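Local coordinates for Rna-directed RNA polymerase (Infectious pancreatic necrosis virus, PDB 3ZED), which catalyses the synthesis of viral RNA from ribonucleoside 5'-triphosphates and is probably found both free and covalently attached to the genomic RNA, at residues S455-L458 / Q463-T466; P239-K244 / A324-H329; A444-P449 / D730-L735. All coordinates share one frame; numbering follows the deposited sequence.

Contact 1 of 3, residues S455-L458 / Q463-T466; sequences SSCL and QLKT
C457 and L464 form the hydrogen-bonded pair of two antiparallel strands. C457 N gives to L464 O at 2.8 Å, and L464 N returns a bond to C457 O at 2.9 Å. Their side chains leave on the same face. C457 SG lies between its own backbone N and carbonyl carbon (chi1 63°), which brings it beside L464 CB at 3.8 Å; a small, weakly polar thiol suits a buried face that it shares with L464, next to L302 and W322. The other face carries L458 and Q463, where methyl CD1 of L458 meets CG of Q463 at 3.8 Å, making the glutamine apolar at its stem.

At the end of the pairing T466 N reaches S455 O at 2.9 Å. K465, bent at chi2, brings its CD to 3.4 Å from S455 O, laying an aliphatic chain beside the end of the pairing. R63 bonds to both Q463 OE1 and S456 OG. K465 NZ bonds to D454 O and forms a salt bridge with E790, while W322 NE1 bonds to S456 O and, weakly, to T466 OG1.

The arrangement is a tight beta hairpin, both strands of which belong to a mixed sheet of the polymerase; the first, 456-459, also pairs in parallel with strand 299-310, bonding through S456 and L458 to G300 and L302.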
ATOM      1  N   SER B 455      11.175  12.555   5.946  1.00 47.44           N
ATOM      2  CA  SER B 455      10.777  13.955   5.881  1.00 46.64           C
ATOM      3  C   SER B 455      10.046  14.331   7.182  1.00 50.57           C
ATOM      4  O   SER B 455      10.670  14.194   8.232  1.00 51.35           O
ATOM      5  CB  SER B 455       9.975  14.249   4.610  1.00 46.78           C
ATOM      6  OG  SER B 455       8.643  13.776   4.644  1.00 51.51           O
ATOM      7  N   SER B 456       8.775  14.803   7.157  1.00 45.92           N
ATOM      8  CA  SER B 456       8.124  15.209   8.412  1.00 45.15           C
ATOM      9  C   SER B 456       6.622  14.957   8.421  1.00 47.65           C
ATOM     10  O   SER B 456       6.032  14.614   7.386  1.00 45.55           O
ATOM     11  CB  SER B 456       8.397  16.689   8.707  1.00 48.31           C
ATOM     12  OG  SER B 456       7.781  17.582   7.788  1.00 52.37           O
ATOM     13  N   CYS B 457       6.006  15.121   9.609  1.00 44.74           N
ATOM     14  CA  CYS B 457       4.568  14.933   9.796  1.00 45.58           C
ATOM     15  C   CYS B 457       4.008  15.999  10.763  1.00 51.82           C
ATOM     16  O   CYS B 457       4.773  16.719  11.385  1.00 53.00           O
ATOM     17  CB  CYS B 457       4.248  13.513  10.264  1.00 44.52           C
ATOM     18  SG  CYS B 457       4.950  13.093  11.879  1.00 49.07           S
ATOM     19  N   LEU B 458       2.673  16.126  10.829  1.00 48.84           N
ATOM     20  CA  LEU B 458       1.991  17.092  11.674  1.00 49.82           C
ATOM     21  C   LEU B 458       1.021  16.404  12.613  1.00 55.80           C
ATOM     22  O   LEU B 458       0.145  15.652  12.178  1.00 55.51           O
ATOM     23  CB  LEU B 458       1.237  18.144  10.810  1.00 50.31           C
ATOM     24  CG  LEU B 458       0.561  19.328  11.559  1.00 54.92           C
ATOM     25  CD1 LEU B 458       1.580  20.235  12.234  1.00 54.90           C
ATOM     26  CD2 LEU B 458      -0.319  20.132  10.639  1.00 58.32           C
ATOM     27  N   GLN B 463       5.383  19.881  14.325  1.00 60.19           N
ATOM     28  CA  GLN B 463       5.966  19.383  13.078  1.00 57.94           C
ATOM     29  C   GLN B 463       7.101  18.457  13.480  1.00 59.05           C
ATOM     30  O   GLN B 463       8.141  18.898  13.992  1.00 58.66           O
ATOM     31  CB  GLN B 463       6.401  20.528  12.166  1.00 59.46           C
ATOM     32  CG  GLN B 463       5.200  21.197  11.517  1.00 63.00           C
ATOM     33  CD  GLN B 463       5.550  22.469  10.806  1.00 72.23           C
ATOM     34  OE1 GLN B 463       6.588  22.574  10.142  1.00 70.77           O
ATOM     35  NE2 GLN B 463       4.679  23.463  10.932  1.00 51.61           N
ATOM     36  N   LEU B 464       6.821  17.155  13.369  1.00 53.01           N
ATOM     37  CA  LEU B 464       7.722  16.090  13.803  1.00 51.24           C
ATOM     38  C   LEU B 464       8.461  15.457  12.658  1.00 53.04           C
ATOM     39  O   LEU B 464       7.942  15.406  11.559  1.00 51.25           O
ATOM     40  CB  LEU B 464       6.915  15.000  14.544  1.00 49.33           C
ATOM     41  CG  LEU B 464       6.016  15.508  15.675  1.00 54.38           C
ATOM     42  CD1 LEU B 464       5.092  14.420  16.171  1.00 53.02           C
ATOM     43  CD2 LEU B 464       6.836  16.188  16.803  1.00 55.72           C
ATOM     44  N   LYS B 465       9.659  14.934  12.934  1.00 49.81           N
ATOM     45  CA  LYS B 465      10.439  14.182  11.964  1.00 48.94           C
ATOM     46  C   LYS B 465       9.751  12.852  11.670  1.00 53.80           C
ATOM     47  O   LYS B 465       9.163  12.253  12.579  1.00 53.96           O
ATOM     48  CB  LYS B 465      11.858  13.921  12.534  1.00 51.91           C
ATOM     49  CG  LYS B 465      12.840  13.297  11.545  1.00 58.11           C
ATOM     50  CD  LYS B 465      13.226  14.320  10.455  1.00 67.09           C
ATOM     51  CE  LYS B 465      14.057  13.666   9.392  1.00 66.03           C
ATOM     52  NZ  LYS B 465      14.313  14.595   8.272  1.00 71.83           N
ATOM     53  N   THR B 466       9.806  12.404  10.410  1.00 49.36           N
ATOM     54  CA  THR B 466       9.345  11.078  10.005  1.00 46.28           C
ATOM     55  C   THR B 466      10.610  10.222   9.845  1.00 50.40           C
ATOM     56  O   THR B 466      11.595  10.675   9.250  1.00 50.54           O
ATOM     57  CB  THR B 466       8.493  11.129   8.727  1.00 45.40           C
ATOM     58  OG1 THR B 466       7.322  11.899   8.990  1.00 45.93           O
ATOM     59  CG2 THR B 466       8.066   9.728   8.236  1.00 42.45           C
TER

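Contact 2 of 3, residues P239-K244 / A324-H329; sequences PHVTIK and APYPTH
The side chains of V241 and Y326 cross at about a right angle, joining an irregular loop to the first turn of helix 326-340 within the palm-family region of this RNA-dependent polymerase. The valine points its beta-branched side chain toward the helix, and its two methyls share the work. V241 CG1 sits 3.8 Å from Y326 CE1, on an oblique approach to the ring, and V241 CG2 lies 3.4 Å from the phenol oxygen Y326 OH. With CG1 placed anti to the carbonyl carbon (chi1 -64°), both branches can reach the far end of the tyrosine. A branched, wholly apolar side chain suits this place because one methyl can sit between two neighbouring rings while the other covers the hydroxyl end of Y326.

The second ring is that of H329, three residues further on and therefore on nearly the same side of the helix. Y326 and H329 both carry CG anti to the backbone N (chi1 -169° and 178°), which extends both rings toward the loop although their CB atoms do not aim at it.

The helix start is rich in proline. P325 occupies the N-cap and P327 lies in the first turn, where a missing N-H costs nothing because no earlier helical carbonyl awaits it. Around the contact, Y326 also packs on K256, T259 and A263 and pairs by its backbone with A247, next to the predicted GTP-binding loop; its side chain is about 6 Å from G248. P239 extends the seam along the same helix to L330, S333, M334 and T337. At H329 the approach is looser: V241 CG1 stands near the imidazole plane, at the ring edge, 4.3 Å from H329 CD2.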
ATOM      1  N   PRO B 239      -4.388   9.825 -12.414  1.00 52.62           N
ATOM      2  CA  PRO B 239      -4.804   8.629 -11.659  1.00 50.64           C
ATOM      3  C   PRO B 239      -6.111   8.849 -10.888  1.00 56.72           C
ATOM      4  O   PRO B 239      -6.449   9.982 -10.548  1.00 56.41           O
ATOM      5  CB  PRO B 239      -3.632   8.404 -10.685  1.00 50.70           C
ATOM      6  CG  PRO B 239      -2.501   9.217 -11.220  1.00 55.89           C
ATOM      7  CD  PRO B 239      -3.142  10.403 -11.857  1.00 52.95           C
ATOM      8  N   HIS B 240      -6.843   7.760 -10.614  1.00 55.71           N
ATOM      9  CA  HIS B 240      -8.045   7.791  -9.787  1.00 57.70           C
ATOM     10  C   HIS B 240      -7.655   8.168  -8.351  1.00 58.33           C
ATOM     11  O   HIS B 240      -6.607   7.727  -7.863  1.00 55.44           O
ATOM     12  CB  HIS B 240      -8.745   6.410  -9.816  1.00 59.84           C
ATOM     13  CG  HIS B 240      -9.764   6.198  -8.732  1.00 64.63           C
ATOM     14  ND1 HIS B 240     -11.078   6.636  -8.875  1.00 68.25           N
ATOM     15  CD2 HIS B 240      -9.630   5.605  -7.519  1.00 66.30           C
ATOM     16  CE1 HIS B 240     -11.694   6.292  -7.752  1.00 67.40           C
ATOM     17  NE2 HIS B 240     -10.864   5.666  -6.908  1.00 66.50           N
ATOM     18  N   VAL B 241      -8.465   9.016  -7.702  1.00 55.21           N
ATOM     19  CA  VAL B 241      -8.240   9.393  -6.305  1.00 55.49           C
ATOM     20  C   VAL B 241      -9.503   9.039  -5.488  1.00 60.49           C
ATOM     21  O   VAL B 241     -10.597   8.925  -6.060  1.00 60.36           O
ATOM     22  CB  VAL B 241      -7.800  10.871  -6.080  1.00 60.95           C
ATOM     23  CG1 VAL B 241      -6.445  11.168  -6.716  1.00 61.08           C
ATOM     24  CG2 VAL B 241      -8.856  11.858  -6.555  1.00 62.42           C
ATOM     25  N   THR B 242      -9.341   8.852  -4.160  1.00 57.19           N
ATOM     26  CA  THR B 242     -10.460   8.618  -3.253  1.00 56.71           C
ATOM     27  C   THR B 242     -10.950   9.999  -2.835  1.00 60.50           C
ATOM     28  O   THR B 242     -10.272  10.692  -2.078  1.00 60.70           O
ATOM     29  CB  THR B 242     -10.066   7.725  -2.079  1.00 67.11           C
ATOM     30  OG1 THR B 242      -9.491   6.515  -2.574  1.00 68.12           O
ATOM     31  CG2 THR B 242     -11.252   7.411  -1.172  1.00 66.32           C
ATOM     32  N   ILE B 243     -12.093  10.410  -3.390  1.00 57.82           N
ATOM     33  CA  ILE B 243     -12.723  11.717  -3.206  1.00 59.43           C
ATOM     34  C   ILE B 243     -12.942  12.043  -1.715  1.00 63.92           C
ATOM     35  O   ILE B 243     -12.666  13.172  -1.306  1.00 65.46           O
ATOM     36  CB  ILE B 243     -14.039  11.752  -4.046  1.00 63.68           C
ATOM     37  CG1 ILE B 243     -13.746  11.818  -5.567  1.00 64.48           C
ATOM     38  CG2 ILE B 243     -15.058  12.831  -3.623  1.00 66.87           C
ATOM     39  CD1 ILE B 243     -12.819  12.918  -6.071  1.00 66.33           C
ATOM     40  N   LYS B 244     -13.386  11.057  -0.913  1.00 59.17           N
ATOM     41  CA  LYS B 244     -13.665  11.225   0.512  1.00 59.26           C
ATOM     42  C   LYS B 244     -12.387  11.242   1.388  1.00 61.37           C
ATOM     43  O   LYS B 244     -12.477  11.580   2.575  1.00 61.76           O
ATOM     44  CB  LYS B 244     -14.623  10.123   0.997  1.00 61.55           C
ATOM     45  N   ALA B 324      -0.335  12.060   2.927  1.00 48.19           N
ATOM     46  CA  ALA B 324       0.350  12.890   1.939  1.00 48.60           C
ATOM     47  C   ALA B 324      -0.529  13.987   1.397  1.00 51.21           C
ATOM     48  O   ALA B 324      -1.691  13.728   1.053  1.00 49.41           O
ATOM     49  CB  ALA B 324       0.828  12.028   0.764  1.00 48.82           C
ATOM     50  N   PRO B 325       0.038  15.210   1.270  1.00 48.34           N
ATOM     51  CA  PRO B 325      -0.704  16.299   0.614  1.00 48.25           C
ATOM     52  C   PRO B 325      -1.183  15.863  -0.771  1.00 48.84           C
ATOM     53  O   PRO B 325      -0.445  15.199  -1.498  1.00 46.63           O
ATOM     54  CB  PRO B 325       0.347  17.405   0.512  1.00 50.90           C
ATOM     55  CG  PRO B 325       1.282  17.127   1.633  1.00 55.26           C
ATOM     56  CD  PRO B 325       1.403  15.650   1.634  1.00 49.89           C
ATOM     57  N   TYR B 326      -2.429  16.209  -1.116  1.00 46.16           N
ATOM     58  CA  TYR B 326      -3.056  15.883  -2.397  1.00 46.33           C
ATOM     59  C   TYR B 326      -2.110  16.174  -3.606  1.00 50.82           C
ATOM     60  O   TYR B 326      -1.939  15.255  -4.409  1.00 50.49           O
ATOM     61  CB  TYR B 326      -4.411  16.622  -2.538  1.00 48.09           C
ATOM     62  CG  TYR B 326      -5.314  16.206  -3.686  1.00 49.33           C
ATOM     63  CD1 TYR B 326      -4.960  15.166  -4.546  1.00 50.41           C
ATOM     64  CD2 TYR B 326      -6.567  16.788  -3.857  1.00 50.80           C
ATOM     65  CE1 TYR B 326      -5.801  14.765  -5.582  1.00 51.58           C
ATOM     66  CE2 TYR B 326      -7.417  16.394  -4.889  1.00 51.55           C
ATOM     67  CZ  TYR B 326      -7.025  15.389  -5.755  1.00 58.30           C
ATOM     68  OH  TYR B 326      -7.841  15.042  -6.803  1.00 61.74           O
ATOM     69  N   PRO B 327      -1.452  17.355  -3.750  1.00 49.08           N
ATOM     70  CA  PRO B 327      -0.587  17.576  -4.935  1.00 49.74           C
ATOM     71  C   PRO B 327       0.585  16.591  -5.029  1.00 53.13           C
ATOM     72  O   PRO B 327       0.870  16.115  -6.125  1.00 52.30           O
ATOM     73  CB  PRO B 327      -0.093  19.018  -4.749  1.00 52.70           C
ATOM     74  CG  PRO B 327      -1.098  19.651  -3.866  1.00 57.54           C
ATOM     75  CD  PRO B 327      -1.505  18.575  -2.915  1.00 52.00           C
ATOM     76  N   THR B 328       1.230  16.253  -3.881  1.00 49.63           N
ATOM     77  CA  THR B 328       2.361  15.302  -3.819  1.00 48.17           C
ATOM     78  C   THR B 328       1.897  13.906  -4.266  1.00 48.82           C
ATOM     79  O   THR B 328       2.569  13.293  -5.100  1.00 46.72           O
ATOM     80  CB  THR B 328       2.979  15.292  -2.416  1.00 48.36           C
ATOM     81  OG1 THR B 328       3.434  16.607  -2.150  1.00 50.68           O
ATOM     82  CG2 THR B 328       4.152  14.334  -2.288  1.00 40.97           C
ATOM     83  N   HIS B 329       0.744  13.433  -3.732  1.00 44.97           N
ATOM     84  CA  HIS B 329       0.142  12.136  -4.067  1.00 44.19           C
ATOM     85  C   HIS B 329      -0.147  12.043  -5.579  1.00 50.13           C
ATOM     86  O   HIS B 329       0.141  11.016  -6.187  1.00 51.72           O
ATOM     87  CB  HIS B 329      -1.147  11.904  -3.258  1.00 44.35           C
ATOM     88  CG  HIS B 329      -1.814  10.615  -3.607  1.00 47.09           C
ATOM     89  ND1 HIS B 329      -1.273   9.398  -3.214  1.00 47.98           N
ATOM     90  CD2 HIS B 329      -2.918  10.382  -4.355  1.00 48.70           C
ATOM     91  CE1 HIS B 329      -2.069   8.472  -3.718  1.00 46.39           C
ATOM     92  NE2 HIS B 329      -3.079   9.011  -4.398  1.00 47.32           N
TER

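Contact 3 of 3, residues A444-P449 / D730-L735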
ATOM      1  N   ALA B 444      11.255  12.896 -10.185  1.00 50.32           N
ATOM      2  CA  ALA B 444      11.284  11.479  -9.809  1.00 47.87           C
ATOM      3  C   ALA B 444      12.573  11.052  -9.117  1.00 51.31           C
ATOM      4  O   ALA B 444      12.499  10.389  -8.080  1.00 48.69           O
ATOM      5  CB  ALA B 444      11.044  10.606 -11.035  1.00 48.45           C
ATOM      6  N   MET B 445      13.740  11.437  -9.667  1.00 49.41           N
ATOM      7  CA  MET B 445      15.031  10.987  -9.151  1.00 48.72           C
ATOM      8  C   MET B 445      15.631  11.856  -8.072  1.00 53.21           C
ATOM      9  O   MET B 445      16.260  11.335  -7.156  1.00 52.56           O
ATOM     10  CB  MET B 445      16.074  10.870 -10.294  1.00 51.84           C
ATOM     11  CG  MET B 445      15.664   9.949 -11.458  1.00 54.55           C
ATOM     12  SD  MET B 445      15.014   8.300 -11.000  1.00 56.43           S
ATOM     13  CE  MET B 445      16.425   7.598 -10.182  1.00 52.31           C
ATOM     14  N   ASN B 446      15.506  13.163  -8.204  1.00 51.38           N
ATOM     15  CA  ASN B 446      16.235  14.065  -7.334  1.00 51.97           C
ATOM     16  C   ASN B 446      15.435  14.685  -6.209  1.00 55.72           C
ATOM     17  O   ASN B 446      16.057  15.149  -5.253  1.00 55.66           O
ATOM     18  CB  ASN B 446      16.863  15.190  -8.182  1.00 53.48           C
ATOM     19  CG  ASN B 446      17.732  14.699  -9.316  1.00 63.54           C
ATOM     20  OD1 ASN B 446      17.367  14.788 -10.473  1.00 58.03           O
ATOM     21  ND2 ASN B 446      18.915  14.201  -9.016  1.00 58.40           N
ATOM     22  N   VAL B 447      14.097  14.746  -6.306  1.00 52.37           N
ATOM     23  CA  VAL B 447      13.331  15.432  -5.255  1.00 51.84           C
ATOM     24  C   VAL B 447      12.293  14.524  -4.581  1.00 53.58           C
ATOM     25  O   VAL B 447      12.263  14.473  -3.352  1.00 52.19           O
ATOM     26  CB  VAL B 447      12.669  16.730  -5.814  1.00 56.43           C
ATOM     27  CG1 VAL B 447      11.756  17.404  -4.786  1.00 55.58           C
ATOM     28  CG2 VAL B 447      13.719  17.713  -6.340  1.00 57.81           C
ATOM     29  N   ALA B 448      11.424  13.862  -5.363  1.00 49.92           N
ATOM     30  CA  ALA B 448      10.314  13.048  -4.852  1.00 48.12           C
ATOM     31  C   ALA B 448      10.700  12.091  -3.705  1.00 50.08           C
ATOM     32  O   ALA B 448       9.979  12.110  -2.717  1.00 49.34           O
ATOM     33  CB  ALA B 448       9.646  12.264  -5.978  1.00 48.43           C
ATOM     34  N   PRO B 449      11.796  11.287  -3.744  1.00 45.92           N
ATOM     35  CA  PRO B 449      12.079  10.394  -2.611  1.00 44.47           C
ATOM     36  C   PRO B 449      12.187  11.107  -1.254  1.00 49.34           C
ATOM     37  O   PRO B 449      11.747  10.519  -0.260  1.00 46.75           O
ATOM     38  CB  PRO B 449      13.395   9.722  -3.007  1.00 46.47           C
ATOM     39  CG  PRO B 449      13.381   9.733  -4.508  1.00 51.95           C
ATOM     40  CD  PRO B 449      12.787  11.081  -4.827  1.00 48.46           C
ATOM     41  N   ASP B 730      21.156   6.943 -13.787  1.00 54.93           N
ATOM     42  CA  ASP B 730      21.977   6.478 -12.669  1.00 55.48           C
ATOM     43  C   ASP B 730      22.941   7.596 -12.198  1.00 60.52           C
ATOM     44  O   ASP B 730      23.099   7.789 -10.997  1.00 59.99           O
ATOM     45  CB  ASP B 730      22.763   5.217 -13.062  1.00 58.59           C
ATOM     46  CG  ASP B 730      23.441   4.532 -11.892  1.00 69.81           C
ATOM     47  OD1 ASP B 730      22.790   4.400 -10.822  1.00 67.49           O
ATOM     48  OD2 ASP B 730      24.607   4.102 -12.051  1.00 77.58           O
ATOM     49  N   GLN B 731      23.544   8.351 -13.141  1.00 59.95           N
ATOM     50  CA  GLN B 731      24.465   9.464 -12.844  1.00 61.27           C
ATOM     51  C   GLN B 731      23.725  10.569 -12.067  1.00 64.94           C
ATOM     52  O   GLN B 731      24.283  11.143 -11.114  1.00 63.42           O
ATOM     53  CB  GLN B 731      25.078  10.022 -14.140  1.00 64.06           C
ATOM     54  CG  GLN B 731      26.085   9.083 -14.804  1.00 71.33           C
ATOM     55  CD  GLN B 731      26.510   9.520 -16.197  1.00 82.13           C
ATOM     56  OE1 GLN B 731      26.251  10.639 -16.641  1.00 79.76           O
ATOM     57  NE2 GLN B 731      27.187   8.645 -16.925  1.00 66.99           N
ATOM     58  N   ARG B 732      22.434  10.797 -12.446  1.00 60.80           N
ATOM     59  CA  ARG B 732      21.495  11.754 -11.856  1.00 60.00           C
ATOM     60  C   ARG B 732      21.324  11.528 -10.324  1.00 63.07           C
ATOM     61  O   ARG B 732      21.109  12.493  -9.586  1.00 62.53           O
ATOM     62  CB  ARG B 732      20.136  11.636 -12.585  1.00 57.02           C
ATOM     63  CG  ARG B 732      19.083  12.658 -12.189  1.00 55.19           C
ATOM     64  CD  ARG B 732      17.853  12.597 -13.087  1.00 47.70           C
ATOM     65  NE  ARG B 732      18.049  13.265 -14.380  1.00 53.70           N
ATOM     66  CZ  ARG B 732      17.955  14.576 -14.577  1.00 60.41           C
ATOM     67  NH1 ARG B 732      17.746  15.397 -13.549  1.00 45.72           N
ATOM     68  NH2 ARG B 732      18.093  15.080 -15.793  1.00 56.16           N
ATOM     69  N   THR B 733      21.481  10.277  -9.853  1.00 59.76           N
ATOM     70  CA  THR B 733      21.357   9.923  -8.427  1.00 58.73           C
ATOM     71  C   THR B 733      22.611  10.283  -7.636  1.00 63.92           C
ATOM     72  O   THR B 733      22.549  10.317  -6.410  1.00 64.54           O
ATOM     73  CB  THR B 733      21.010   8.420  -8.228  1.00 60.01           C
ATOM     74  OG1 THR B 733      22.145   7.604  -8.520  1.00 56.40           O
ATOM     75  CG2 THR B 733      19.800   7.976  -9.037  1.00 55.36           C
ATOM     76  N   LYS B 734      23.726  10.562  -8.328  1.00 61.59           N
ATOM     77  CA  LYS B 734      25.031  10.852  -7.734  1.00 61.87           C
ATOM     78  C   LYS B 734      25.447  12.326  -7.836  1.00 65.84           C
ATOM     79  O   LYS B 734      26.223  12.780  -6.997  1.00 65.43           O
ATOM     80  CB  LYS B 734      26.115   9.980  -8.396  1.00 64.79           C
ATOM     81  CG  LYS B 734      25.937   8.477  -8.144  1.00 72.78           C
ATOM     82  CD  LYS B 734      26.438   7.663  -9.325  1.00 75.56           C
ATOM     83  CE  LYS B 734      26.360   6.185  -9.078  1.00 71.43           C
ATOM     84  NZ  LYS B 734      26.817   5.419 -10.265  1.00 69.73           N
ATOM     85  N   LEU B 735      24.967  13.072  -8.840  1.00 62.71           N
ATOM     86  CA  LEU B 735      25.379  14.472  -9.037  1.00 63.53           C
ATOM     87  C   LEU B 735      24.551  15.477  -8.225  1.00 67.37           C
ATOM     88  O   LEU B 735      23.342  15.309  -8.087  1.00 66.16           O
ATOM     89  CB  LEU B 735      25.299  14.827 -10.518  1.00 64.36           C
ATOM     90  CG  LEU B 735      26.371  14.218 -11.423  1.00 69.74           C
ATOM     91  CD1 LEU B 735      25.842  14.044 -12.842  1.00 69.51           C
ATOM     92  CD2 LEU B 735      27.636  15.076 -11.435  1.00 73.49           C
TER
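The amide nitrogen ND2 of N446 is gripped by two oxygens, in a hydrogen bond to S781 OG and in a weak one to the backbone O of R732. The latter is short, 2.8 Å between N446 ND2 and R732 O, but bent, with an angle of 127° at the hydrogen. The other end of the same amide is met by the arginine side chain: R732 NH1 gives to N446 OD1 at 3.2 Å in a nearly straight bond of 164°. OD1 lies in the guanidinium plane, at its edge, and the amide and guanidinium planes are turned 62° apart. Asparagine suits the place because one carboxamide can accept from a side chain and donate to a main chain at once. The bonds from R732 NH1 and to S781 OG, helped by the weak one to R732 O, probably hold the amide's rotation.

R732 is extended as far as CD and bends at chi3. Its aliphatic stem passes across N446 and M445 at about a right angle, with R732 CG beside N446 OD1 and ND2, and M445 CB touches R732 CD at 3.7 Å. Here the palm-family helix 438-452, which has a wider pi-type turn at 444-447, meets helix 724-732 of the C-terminal family region. A441 and T442 of helix 438-452 and L740 and Q743 of helix 740-752 also touch R732.

The flexible thioether of M445, bent at chi2 and chi3, crosses T733 obliquely and puts methyl CE 3.6 Å from T733 CG2. On the other branch of that threonine, T733 OG1 bonds in the carbonyl plane to D730 O at 2.7 Å, and T733 N gives to the same oxygen.

How the contacts relate
Contacts 1 and 3 are buried, whereas contact 2 is only partly so although it lies closest to the centre of the chain. Their chemistry differs with the elements joined: backbone pairing within one hairpin in contact 1, a valine against two rings in contact 2, and a side-chain amide matched to an arginine between distant parts of the sequence in contact 3. None touches another, but helix 438-452 relates all three. It carries one segment of contact 3, runs on to the hairpin of contact 1, to which M451 O bonds through S455 OG, and packs by M451 and V452 on T328, in segment 324-329.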